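Local structure of odorant binding protein ASP5 (Apis mellifera, 3R72) at residues A[55-60]-A[65-70]; A[95-100]-A[104-109]. The protein probably carries odorant molecules in the honeybee antenna, as a mostly helical odorant-binding protein of the PBP/GOBP family with an internal hydrophobic pocket. All blocks are in the same frame, centred on the assembly; numbering follows the deposited sequence. Where two conformers were deposited one is given.

Contact 1. Residues A[55-60]-A[65-70]. With NBB (N-butyl-benzenesulfonamide), chain B; NBB (N-butyl-benzenesulfonamide), chain C.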
ATOM      1  N   LEU A  55       3.453   5.027  -6.719  1.00  7.41           N
ATOM      2  CA  LEU A  55       4.457   3.958  -6.712  1.00  8.15           C
ATOM      3  C   LEU A  55       4.450   3.108  -7.972  1.00  8.16           C
ATOM      4  O   LEU A  55       5.268   2.206  -8.117  1.00  9.18           O
ATOM      5  CB  LEU A  55       4.277   3.059  -5.490  1.00  8.87           C
ATOM      6  CG  LEU A  55       4.747   3.730  -4.208  1.00 10.52           C
ATOM      7  CD1 LEU A  55       4.321   2.903  -3.006  1.00 12.64           C
ATOM      8  CD2 LEU A  55       6.274   3.971  -4.228  1.00 12.58           C
ATOM      9  N   ARG A  56       3.494   3.363  -8.865  1.00  7.29           N
ATOM     10  CA  ARG A  56       3.345   2.640 -10.119  1.00  8.59           C
ATOM     11  C   ARG A  56       2.894   1.183  -9.877  1.00  7.47           C
ATOM     12  O   ARG A  56       3.027   0.335 -10.763  1.00  8.02           O
ATOM     13  CB  ARG A  56       4.641   2.700 -10.956  1.00  9.93           C
ATOM     14  CG  ARG A  56       5.364   4.051 -11.016  1.00 12.99           C
ATOM     15  CD  ARG A  56       4.610   4.992 -11.916  1.00 14.25           C
ATOM     16  NE  ARG A  56       4.449   4.482 -13.283  1.00 14.16           N
ATOM     17  CZ  ARG A  56       3.614   5.005 -14.181  1.00 13.48           C
ATOM     18  NH1 ARG A  56       2.875   6.049 -13.860  1.00 12.65           N
ATOM     19  NH2 ARG A  56       3.519   4.470 -15.394  1.00 13.82           N
ATOM     20  N   THR A  57       2.333   0.914  -8.700  1.00  7.25           N
ATOM     21  CA  THR A  57       1.847  -0.414  -8.369  1.00  6.92           C
ATOM     22  C   THR A  57       0.377  -0.613  -8.754  1.00  6.71           C
ATOM     23  O   THR A  57      -0.129  -1.729  -8.686  1.00  6.71           O
ATOM     24  CB  THR A  57       2.086  -0.696  -6.890  1.00  6.55           C
ATOM     25  OG1 THR A  57       1.489   0.338  -6.111  1.00  6.25           O
ATOM     26  CG2 THR A  57       3.566  -0.783  -6.588  1.00  7.26           C
ATOM     27  N   PHE A  58      -0.288   0.467  -9.168  1.00  7.56           N
ATOM     28  CA  PHE A  58      -1.619   0.404  -9.747  1.00  7.57           C
ATOM     29  C   PHE A  58      -1.610   1.391 -10.905  1.00  7.82           C
ATOM     30  O   PHE A  58      -1.105   2.504 -10.762  1.00  8.20           O
ATOM     31  CB  PHE A  58      -2.676   0.777  -8.712  1.00  7.26           C
ATOM     32  CG  PHE A  58      -4.095   0.527  -9.159  1.00  7.63           C
ATOM     33  CD1 PHE A  58      -4.686  -0.699  -8.979  1.00  7.29           C
ATOM     34  CD2 PHE A  58      -4.831   1.526  -9.767  1.00  8.45           C
ATOM     35  CE1 PHE A  58      -6.002  -0.929  -9.350  1.00  8.37           C
ATOM     36  CE2 PHE A  58      -6.149   1.309 -10.156  1.00  9.45           C
ATOM     37  CZ  PHE A  58      -6.734   0.076  -9.952  1.00  9.42           C
ATOM     38  N   LYS A  59      -2.159   0.983 -12.040  1.00  9.27           N
ATOM     39  CA  LYS A  59      -2.115   1.785 -13.248  1.00 10.99           C
ATOM     40  C   LYS A  59      -3.224   1.329 -14.183  1.00 10.53           C
ATOM     41  O   LYS A  59      -3.424   0.124 -14.345  1.00 10.10           O
ATOM     42  CB  LYS A  59      -0.743   1.592 -13.916  1.00 13.58           C
ATOM     43  CG  LYS A  59      -0.548   2.312 -15.225  1.00 17.58           C
ATOM     44  CD  LYS A  59       0.888   2.173 -15.724  1.00 22.21           C
ATOM     45  CE  LYS A  59       1.209   0.776 -16.242  1.00 24.82           C
ATOM     46  NZ  LYS A  59       2.554   0.727 -16.903  1.00 26.27           N
ATOM     47  N   ASN A  60      -3.927   2.271 -14.813  1.00 11.21           N
ATOM     48  CA  ASN A  60      -4.973   1.941 -15.777  1.00 11.58           C
ATOM     49  C   ASN A  60      -5.989   0.932 -15.275  1.00 12.14           C
ATOM     50  O   ASN A  60      -6.375   0.010 -15.987  1.00 13.39           O
ATOM     51  CB  ASN A  60      -4.365   1.440 -17.085  1.00 12.43           C
ATOM     52  CG  ASN A  60      -3.594   2.505 -17.798  1.00 13.97           C
ATOM     53  OD1 ASN A  60      -3.953   3.686 -17.755  1.00 16.30           O
ATOM     54  ND2 ASN A  60      -2.540   2.102 -18.496  1.00 15.23           N
ATOM     55  N   PHE A  65       1.541  -6.156 -10.703  1.00  7.44           N
ATOM     56  CA  PHE A  65       2.188  -7.039  -9.744  1.00  7.27           C
ATOM     57  C   PHE A  65       3.687  -7.142  -9.968  1.00  7.48           C
ATOM     58  O   PHE A  65       4.418  -7.319  -9.000  1.00  8.30           O
ATOM     59  CB  PHE A  65       1.524  -8.418  -9.667  1.00  7.54           C
ATOM     60  CG  PHE A  65       0.125  -8.371  -9.132  1.00  7.80           C
ATOM     61  CD1 PHE A  65      -0.125  -7.999  -7.820  1.00  8.63           C
ATOM     62  CD2 PHE A  65      -0.957  -8.670  -9.944  1.00  9.73           C
ATOM     63  CE1 PHE A  65      -1.435  -7.926  -7.353  1.00  9.39           C
ATOM     64  CE2 PHE A  65      -2.254  -8.603  -9.461  1.00 10.44           C
ATOM     65  CZ  PHE A  65      -2.481  -8.229  -8.185  1.00 10.63           C
ATOM     66  N   ASP A  66       4.158  -6.987 -11.205  1.00  7.76           N
ATOM     67  CA  ASP A  66       5.610  -6.943 -11.415  1.00  8.25           C
ATOM     68  C   ASP A  66       6.218  -5.754 -10.650  1.00  8.09           C
ATOM     69  O   ASP A  66       7.271  -5.890 -10.031  1.00  8.46           O
ATOM     70  CB  ASP A  66       5.973  -6.824 -12.909  1.00  9.11           C
ATOM     71  CG  ASP A  66       5.718  -8.093 -13.719  1.00  9.58           C
ATOM     72  OD1 ASP A  66       5.351  -9.153 -13.161  1.00 10.49           O
ATOM     73  OD2 ASP A  66       5.908  -8.007 -14.948  1.00 10.42           O
ATOM     74  N   MET A  67       5.542  -4.613 -10.683  0.50  7.05           N
ATOM     75  CA  MET A  67       6.045  -3.439  -9.981  0.50  6.34           C
ATOM     76  C   MET A  67       5.872  -3.547  -8.467  0.50  6.26           C
ATOM     77  O   MET A  67       6.707  -3.051  -7.726  0.50  6.63           O
ATOM     78  CB  MET A  67       5.383  -2.171 -10.509  0.50  6.41           C
ATOM     79  CG  MET A  67       5.957  -0.929  -9.875  0.50  5.67           C
ATOM     80  SD  MET A  67       7.724  -0.685 -10.221  0.50  9.63           S
ATOM     81  CE  MET A  67       7.616   0.095 -11.832  0.50 12.61           C
ATOM     82  N   ILE A  68       4.817  -4.216  -8.000  1.00  7.06           N
ATOM     83  CA  ILE A  68       4.677  -4.485  -6.569  1.00  6.71           C
ATOM     84  C   ILE A  68       5.889  -5.284  -6.080  1.00  6.93           C
ATOM     85  O   ILE A  68       6.483  -4.945  -5.050  1.00  7.34           O
ATOM     86  CB  ILE A  68       3.343  -5.192  -6.260  1.00  7.04           C
ATOM     87  CG1 ILE A  68       2.202  -4.187  -6.439  1.00  6.78           C
ATOM     88  CG2 ILE A  68       3.333  -5.765  -4.858  1.00  8.35           C
ATOM     89  CD1 ILE A  68       0.811  -4.764  -6.452  1.00  7.99           C
ATOM     90  N   VAL A  69       6.273  -6.322  -6.820  1.00  7.45           N
ATOM     91  CA  VAL A  69       7.436  -7.117  -6.423  1.00  8.72           C
ATOM     92  C   VAL A  69       8.733  -6.296  -6.497  1.00  8.46           C
ATOM     93  O   VAL A  69       9.550  -6.346  -5.585  1.00  9.25           O
ATOM     94  CB  VAL A  69       7.516  -8.440  -7.229  1.00  9.29           C
ATOM     95  CG1 VAL A  69       8.824  -9.166  -6.965  1.00 11.68           C
ATOM     96  CG2 VAL A  69       6.309  -9.326  -6.883  1.00  9.76           C
ATOM     97  N   LYS A  70       8.910  -5.511  -7.550  1.00  8.59           N
ATOM     98  CA  LYS A  70      10.081  -4.648  -7.640  1.00  9.44           C
ATOM     99  C   LYS A  70      10.144  -3.658  -6.489  1.00  8.79           C
ATOM    100  O   LYS A  70      11.220  -3.439  -5.926  1.00  9.68           O
ATOM    101  CB  LYS A  70      10.108  -3.904  -8.972  1.00 10.28           C
ATOM    102  CG  LYS A  70      10.609  -4.754 -10.136  1.00 15.39           C
ATOM    103  CD  LYS A  70      11.066  -3.901 -11.329  1.00 21.87           C
ATOM    104  CE  LYS A  70      10.046  -3.812 -12.455  1.00 26.15           C
ATOM    105  NZ  LYS A  70       8.655  -3.572 -12.042  1.00 28.06           N
TER
HETATM  106  O1S NBB B   1       1.673  -0.694  -3.426  0.70  9.11           O
HETATM  107  S   NBB B   1       2.339  -0.501  -2.191  0.70  9.23           S
HETATM  108  O2S NBB B   1       2.408   0.858  -1.727  0.70 11.35           O
HETATM  109  N10 NBB B   1       3.828  -1.055  -2.380  0.70  9.86           N
HETATM  110  C11 NBB B   1       4.056  -2.408  -2.843  1.00 11.94           C
HETATM  111  C12 NBB B   1       5.273  -3.034  -2.188  1.00 13.40           C
HETATM  112  C13 NBB B   1       5.091  -3.331  -0.700  1.00 14.28           C
HETATM  113  C14 NBB B   1       4.140  -4.491  -0.492  1.00 16.31           C
HETATM  114  C4  NBB B   1       1.609  -1.420  -1.046  0.70  8.06           C
HETATM  115  C5  NBB B   1       2.078  -1.351   0.268  0.70  9.06           C
HETATM  116  C6  NBB B   1       1.494  -2.124   1.283  0.70  8.97           C
HETATM  117  C1  NBB B   1       0.433  -2.973   1.013  0.70  9.15           C
HETATM  118  C2  NBB B   1      -0.058  -3.039  -0.270  0.70  8.35           C
HETATM  119  C3  NBB B   1       0.518  -2.282  -1.288  0.70  8.96           C
HETATM  120  O1S NBB C 124       5.301   0.853   1.174  0.70 15.25           O
HETATM  121  S   NBB C 124       6.388   0.579   0.277  0.70 13.52           S
HETATM  122  O2S NBB C 124       5.980  -0.015  -0.964  0.70 14.83           O
HETATM  123  N10 NBB C 124       7.374  -0.444   1.009  0.70 12.58           N
HETATM  124  C11 NBB C 124       7.942  -0.117   2.306  0.70 13.47           C
HETATM  125  C12 NBB C 124       8.340  -1.372   3.071  0.70 14.77           C
HETATM  126  C13 NBB C 124       9.247  -1.055   4.251  0.70 16.42           C
HETATM  127  C14 NBB C 124       8.504  -0.338   5.352  0.70 17.42           C
HETATM  128  C4  NBB C 124       7.222   1.935  -0.051  0.70 11.87           C
HETATM  129  C5  NBB C 124       7.769   2.173  -1.320  0.70 11.53           C
HETATM  130  C6  NBB C 124       8.495   3.333  -1.605  0.70 12.45           C
HETATM  131  C1  NBB C 124       8.703   4.267  -0.600  0.70 12.78           C
HETATM  132  C2  NBB C 124       8.175   4.045   0.660  0.70 12.71           C
HETATM  133  C3  NBB C 124       7.440   2.892   0.934  0.70 12.82           C
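Thr57 and Ile68 meet nearly at right angles in the wall of the ligand pocket, probably the odorant site, of this PBP/GOBP fold, where the turn after helix 42-54 lies against the start of helix 65-75. Their backbones come nearest at this pair, and CB of Thr57 sits 3.5 Å from CG1 of Ile68, with the methyl CG2 of Thr57 beside the same carbon. No hydrogen bond joins the two segments directly, so van der Waals packing carries the contact, carbon on carbon at Thr57 and Ile68 and carbon on carbonyl oxygen at Met67. Met67, partly exposed, points at the turn: with CG anti to the backbone N (chi1 -176°), its CG lies 3.3 Å from Arg56 O in one of its two conformers. Arg56, with positive phi, ends the preceding helix in a Schellman motif, and Leu55 O is held by Gln71 of helix 65-75. Thr57 OG1 is hydrogen-bonded to Met52 O and also lies 2.9 Å from O1S of the chain B ligand, one proton facing two acceptors. Leu55 touches both n-butyl-benzenesulfonamide molecules: CD1 comes closest to O2S of the chain B ligand (3.1 Å), CD2 to C6 of the chain C ligand (3.5 Å).

Contact 2. Residues A[95-100]-A[104-109]. With NBB (N-butyl-benzenesulfonamide), chain B.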
ATOM      1  N   GLU A  95      -9.793 -11.986  -5.781  1.00 11.66           N
ATOM      2  CA  GLU A  95     -10.532 -11.138  -6.712  1.00 11.65           C
ATOM      3  C   GLU A  95     -10.780  -9.783  -6.053  1.00 10.50           C
ATOM      4  O   GLU A  95     -11.219  -9.722  -4.904  1.00 12.00           O
ATOM      5  CB  GLU A  95     -11.868 -11.765  -7.104  1.00 11.77           C
ATOM      6  CG  GLU A  95     -12.667 -10.879  -8.052  1.00 13.62           C
ATOM      7  CD  GLU A  95     -13.977 -11.500  -8.462  1.00 14.65           C
ATOM      8  OE1 GLU A  95     -14.895 -11.580  -7.617  1.00 17.41           O
ATOM      9  OE2 GLU A  95     -14.085 -11.897  -9.634  1.00 14.43           O
ATOM     10  N   TYR A  96     -10.516  -8.708  -6.797  1.00 10.15           N
ATOM     11  CA  TYR A  96     -10.799  -7.352  -6.335  1.00  9.96           C
ATOM     12  C   TYR A  96     -11.936  -6.776  -7.161  1.00 10.59           C
ATOM     13  O   TYR A  96     -11.966  -6.946  -8.369  1.00 12.47           O
ATOM     14  CB  TYR A  96      -9.517  -6.503  -6.385  1.00 10.11           C
ATOM     15  CG  TYR A  96      -8.485  -7.096  -5.446  1.00  9.44           C
ATOM     16  CD1 TYR A  96      -8.701  -7.095  -4.085  1.00  9.34           C
ATOM     17  CD2 TYR A  96      -7.366  -7.751  -5.925  1.00 10.03           C
ATOM     18  CE1 TYR A  96      -7.815  -7.695  -3.219  1.00  9.30           C
ATOM     19  CE2 TYR A  96      -6.482  -8.368  -5.063  1.00  9.42           C
ATOM     20  CZ  TYR A  96      -6.699  -8.310  -3.706  1.00  8.64           C
ATOM     21  OH  TYR A  96      -5.842  -8.911  -2.806  1.00  9.71           O
ATOM     22  N   THR A  97     -12.885  -6.143  -6.485  1.00 10.80           N
ATOM     23  CA  THR A  97     -14.120  -5.705  -7.111  1.00 11.94           C
ATOM     24  C   THR A  97     -14.399  -4.265  -6.775  1.00 11.97           C
ATOM     25  O   THR A  97     -13.842  -3.688  -5.841  1.00 12.52           O
ATOM     26  CB  THR A  97     -15.309  -6.543  -6.626  1.00 13.08           C
ATOM     27  OG1 THR A  97     -15.427  -6.398  -5.210  1.00 15.15           O
ATOM     28  CG2 THR A  97     -15.129  -8.010  -6.983  1.00 14.25           C
ATOM     29  N   GLY A  98     -15.294  -3.677  -7.549  1.00 12.38           N
ATOM     30  CA  GLY A  98     -15.686  -2.301  -7.331  1.00 12.35           C
ATOM     31  C   GLY A  98     -14.847  -1.324  -8.119  1.00 11.68           C
ATOM     32  O   GLY A  98     -14.198  -1.693  -9.101  1.00 12.38           O
ATOM     33  N   ASP A  99     -14.897  -0.061  -7.720  1.00 11.37           N
ATOM     34  CA  ASP A  99     -14.119   0.966  -8.387  1.00 11.21           C
ATOM     35  C   ASP A  99     -12.638   0.866  -8.002  1.00 10.85           C
ATOM     36  O   ASP A  99     -12.259   0.024  -7.178  1.00 10.74           O
ATOM     37  CB  ASP A  99     -14.721   2.375  -8.201  1.00 11.51           C
ATOM     38  CG  ASP A  99     -14.591   2.944  -6.801  1.00 13.03           C
ATOM     39  OD1 ASP A  99     -15.262   3.964  -6.536  1.00 16.66           O
ATOM     40  OD2 ASP A  99     -13.822   2.441  -5.984  1.00 12.85           O
ATOM     41  N   ASP A 100     -11.782   1.675  -8.626  1.00 10.51           N
ATOM     42  CA  ASP A 100     -10.345   1.553  -8.363  1.00 10.61           C
ATOM     43  C   ASP A 100     -10.010   1.760  -6.895  1.00  9.77           C
ATOM     44  O   ASP A 100      -9.126   1.081  -6.356  1.00  9.84           O
ATOM     45  CB  ASP A 100      -9.535   2.540  -9.192  1.00 11.36           C
ATOM     46  CG  ASP A 100      -9.562   2.234 -10.679  1.00 13.61           C
ATOM     47  OD1 ASP A 100     -10.040   1.156 -11.077  1.00 16.20           O
ATOM     48  OD2 ASP A 100      -9.085   3.094 -11.437  1.00 16.98           O
ATOM     49  N   THR A 104      -8.020  -1.113  -4.655  1.00  6.71           N
ATOM     50  CA  THR A 104      -6.747  -0.947  -3.970  1.00  6.54           C
ATOM     51  C   THR A 104      -6.912  -1.079  -2.463  1.00  6.36           C
ATOM     52  O   THR A 104      -6.060  -1.662  -1.797  1.00  6.14           O
ATOM     53  CB  THR A 104      -6.013   0.360  -4.339  1.00  6.55           C
ATOM     54  OG1 THR A 104      -6.795   1.499  -3.971  1.00  6.74           O
ATOM     55  CG2 THR A 104      -5.714   0.409  -5.805  1.00  7.77           C
ATOM     56  N   TYR A 105      -8.018  -0.583  -1.917  1.00  6.11           N
ATOM     57  CA  TYR A 105      -8.247  -0.710  -0.487  1.00  5.80           C
ATOM     58  C   TYR A 105      -8.367  -2.174  -0.065  1.00  6.13           C
ATOM     59  O   TYR A 105      -7.836  -2.577   0.966  1.00  6.30           O
ATOM     60  CB  TYR A 105      -9.504   0.022  -0.100  1.00  6.55           C
ATOM     61  CG  TYR A 105      -9.731   0.303   1.371  1.00  6.41           C
ATOM     62  CD1 TYR A 105      -8.847   1.063   2.115  1.00  6.26           C
ATOM     63  CD2 TYR A 105     -10.900  -0.109   1.995  1.00  7.47           C
ATOM     64  CE1 TYR A 105      -9.118   1.422   3.416  1.00  6.51           C
ATOM     65  CE2 TYR A 105     -11.179   0.244   3.298  1.00  7.49           C
ATOM     66  CZ  TYR A 105     -10.277   1.001   3.999  1.00  6.46           C
ATOM     67  OH  TYR A 105     -10.512   1.405   5.277  1.00  8.02           O
ATOM     68  N   GLN A 106      -9.060  -2.976  -0.868  1.00  5.87           N
ATOM     69  CA  GLN A 106      -9.172  -4.400  -0.609  1.00  6.99           C
ATOM     70  C   GLN A 106      -7.792  -5.067  -0.645  1.00  6.56           C
ATOM     71  O   GLN A 106      -7.496  -5.939   0.161  1.00  7.09           O
ATOM     72  CB  GLN A 106     -10.105  -5.058  -1.627  1.00  7.43           C
ATOM     73  CG  GLN A 106     -11.592  -4.690  -1.490  1.00  9.24           C
ATOM     74  CD  GLN A 106     -12.358  -4.862  -2.783  1.00 10.34           C
ATOM     75  OE1 GLN A 106     -11.955  -5.633  -3.654  1.00 11.41           O
ATOM     76  NE2 GLN A 106     -13.457  -4.124  -2.931  1.00 13.27           N
ATOM     77  N   TYR A 107      -6.947  -4.677  -1.593  1.00  6.01           N
ATOM     78  CA  TYR A 107      -5.609  -5.244  -1.710  1.00  6.20           C
ATOM     79  C   TYR A 107      -4.762  -4.910  -0.479  1.00  6.10           C
ATOM     80  O   TYR A 107      -4.078  -5.767   0.087  1.00  6.34           O
ATOM     81  CB  TYR A 107      -4.947  -4.743  -3.014  1.00  6.68           C
ATOM     82  CG  TYR A 107      -3.592  -5.359  -3.215  1.00  6.98           C
ATOM     83  CD1 TYR A 107      -3.488  -6.649  -3.720  1.00  8.47           C
ATOM     84  CD2 TYR A 107      -2.435  -4.710  -2.861  1.00  8.58           C
ATOM     85  CE1 TYR A 107      -2.282  -7.285  -3.852  1.00  8.71           C
ATOM     86  CE2 TYR A 107      -1.213  -5.340  -3.008  1.00  8.45           C
ATOM     87  CZ  TYR A 107      -1.152  -6.635  -3.492  1.00  8.50           C
ATOM     88  OH  TYR A 107       0.043  -7.284  -3.597  1.00 11.31           O
ATOM     89  N   VAL A 108      -4.830  -3.659  -0.045  1.00  5.99           N
ATOM     90  CA  VAL A 108      -4.127  -3.225   1.154  1.00  6.58           C
ATOM     91  C   VAL A 108      -4.597  -4.032   2.378  1.00  6.26           C
ATOM     92  O   VAL A 108      -3.785  -4.466   3.182  1.00  6.72           O
ATOM     93  CB  VAL A 108      -4.299  -1.691   1.354  1.00  6.58           C
ATOM     94  CG1 VAL A 108      -3.753  -1.260   2.709  1.00  7.51           C
ATOM     95  CG2 VAL A 108      -3.610  -0.949   0.216  1.00  7.77           C
ATOM     96  N   GLN A 109      -5.900  -4.241   2.508  1.00  6.77           N
ATOM     97  CA  GLN A 109      -6.448  -5.056   3.594  1.00  7.33           C
ATOM     98  C   GLN A 109      -5.956  -6.500   3.513  1.00  6.98           C
ATOM     99  O   GLN A 109      -5.693  -7.115   4.545  1.00  7.73           O
ATOM    100  CB  GLN A 109      -7.968  -5.038   3.575  1.00  7.90           C
ATOM    101  CG  GLN A 109      -8.553  -3.744   4.066  1.00  9.51           C
ATOM    102  CD  GLN A 109     -10.028  -3.661   3.788  1.00 11.99           C
ATOM    103  OE1 GLN A 109     -10.447  -3.267   2.692  1.00 15.65           O
ATOM    104  NE2 GLN A 109     -10.824  -4.042   4.762  1.00 12.78           N
TER
HETATM  105  O1S NBB B   1       1.673  -0.694  -3.426  0.70  9.11           O
HETATM  106  S   NBB B   1       2.339  -0.501  -2.191  0.70  9.23           S
HETATM  107  O2S NBB B   1       2.408   0.858  -1.727  0.70 11.35           O
HETATM  108  N10 NBB B   1       3.828  -1.055  -2.380  0.70  9.86           N
HETATM  109  C11 NBB B   1       4.056  -2.408  -2.843  1.00 11.94           C
HETATM  110  C12 NBB B   1       5.273  -3.034  -2.188  1.00 13.40           C
HETATM  111  C13 NBB B   1       5.091  -3.331  -0.700  1.00 14.28           C
HETATM  112  C14 NBB B   1       4.140  -4.491  -0.492  1.00 16.31           C
HETATM  113  C4  NBB B   1       1.609  -1.420  -1.046  0.70  8.06           C
HETATM  114  C5  NBB B   1       2.078  -1.351   0.268  0.70  9.06           C
HETATM  115  C6  NBB B   1       1.494  -2.124   1.283  0.70  8.97           C
HETATM  116  C1  NBB B   1       0.433  -2.973   1.013  0.70  9.15           C
HETATM  117  C2  NBB B   1      -0.058  -3.039  -0.270  0.70  8.35           C
HETATM  118  C3  NBB B   1       0.518  -2.282  -1.288  0.70  8.96           C
HETATM  119  O   HOH W   1     -11.867  -8.236  -2.636  1.00 24.40           O
HETATM  120  O   HOH W   2     -16.677  -3.936  -3.781  1.00 52.75           O
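A pair of hydrogen bonds joins the Gln106 amide to both backbone polar groups of Thr97. Thr97 N donates to Gln106 OE1 at 3.0 Å, nearly straight (165°) and on a lone pair in the carbonyl plane; Gln106 NE2 returns a more bent bond (140°) to Thr97 O, also 3.0 Å. The Gln106 chain, extended beyond CG, carries the amide across to that backbone. A water lies within hydrogen-bonding distance of Gln106 OE1 and Glu95 O, though which it serves is not settled. A lysine in place of Gln106 would probably leave Thr97 N without its acceptor and set this part of the loop free to shift. Thr104 N bonds to Asp100 O at 3.0 Å, an ordinary helical turn. Outward, Gln106 CB meets the edge of the Tyr96 ring, 3.5 Å from Tyr96 CD1. Tyr107 CB lies over one face of that ring, and the Tyr107 ring turns its edge to it in an offset edge-to-face pair, planes at 73°. Tyr96 OH touches Tyr107 CD1 at 3.4 Å while bonding to Cys91 O. Through Tyr96 the loop leading into helix 100-114, whose N-cap is Asp99, backs Tyr107, whose CE2 approaches ligand C2 at 3.8 Å in the n-butyl-benzenesulfonamide pocket.

In the fold
Contact 1 is mostly buried, with three of its five touching residues enclosed; contact 2 is only partly so, its loop lying toward solvent. Their chemistry follows this placement: residues 55-60 and 65-70 meet by van der Waals packing without a direct hydrogen bond, whereas 95-100 and 104-109 combine hydrogen bonds of a side-chain amide, with waters, on the outer side with aromatic packing inward. The two contacts follow each other along the chain, yet they touch in space. Phe58 CD1 packs on Thr104 CG2 at 3.5 Å, and Phe65 CE1 on Tyr107 CE1 at 3.7 Å. Both reach the chain B ligand, contact 1 at its sulfonyl group and butyl chain, contact 2 at its benzene ring.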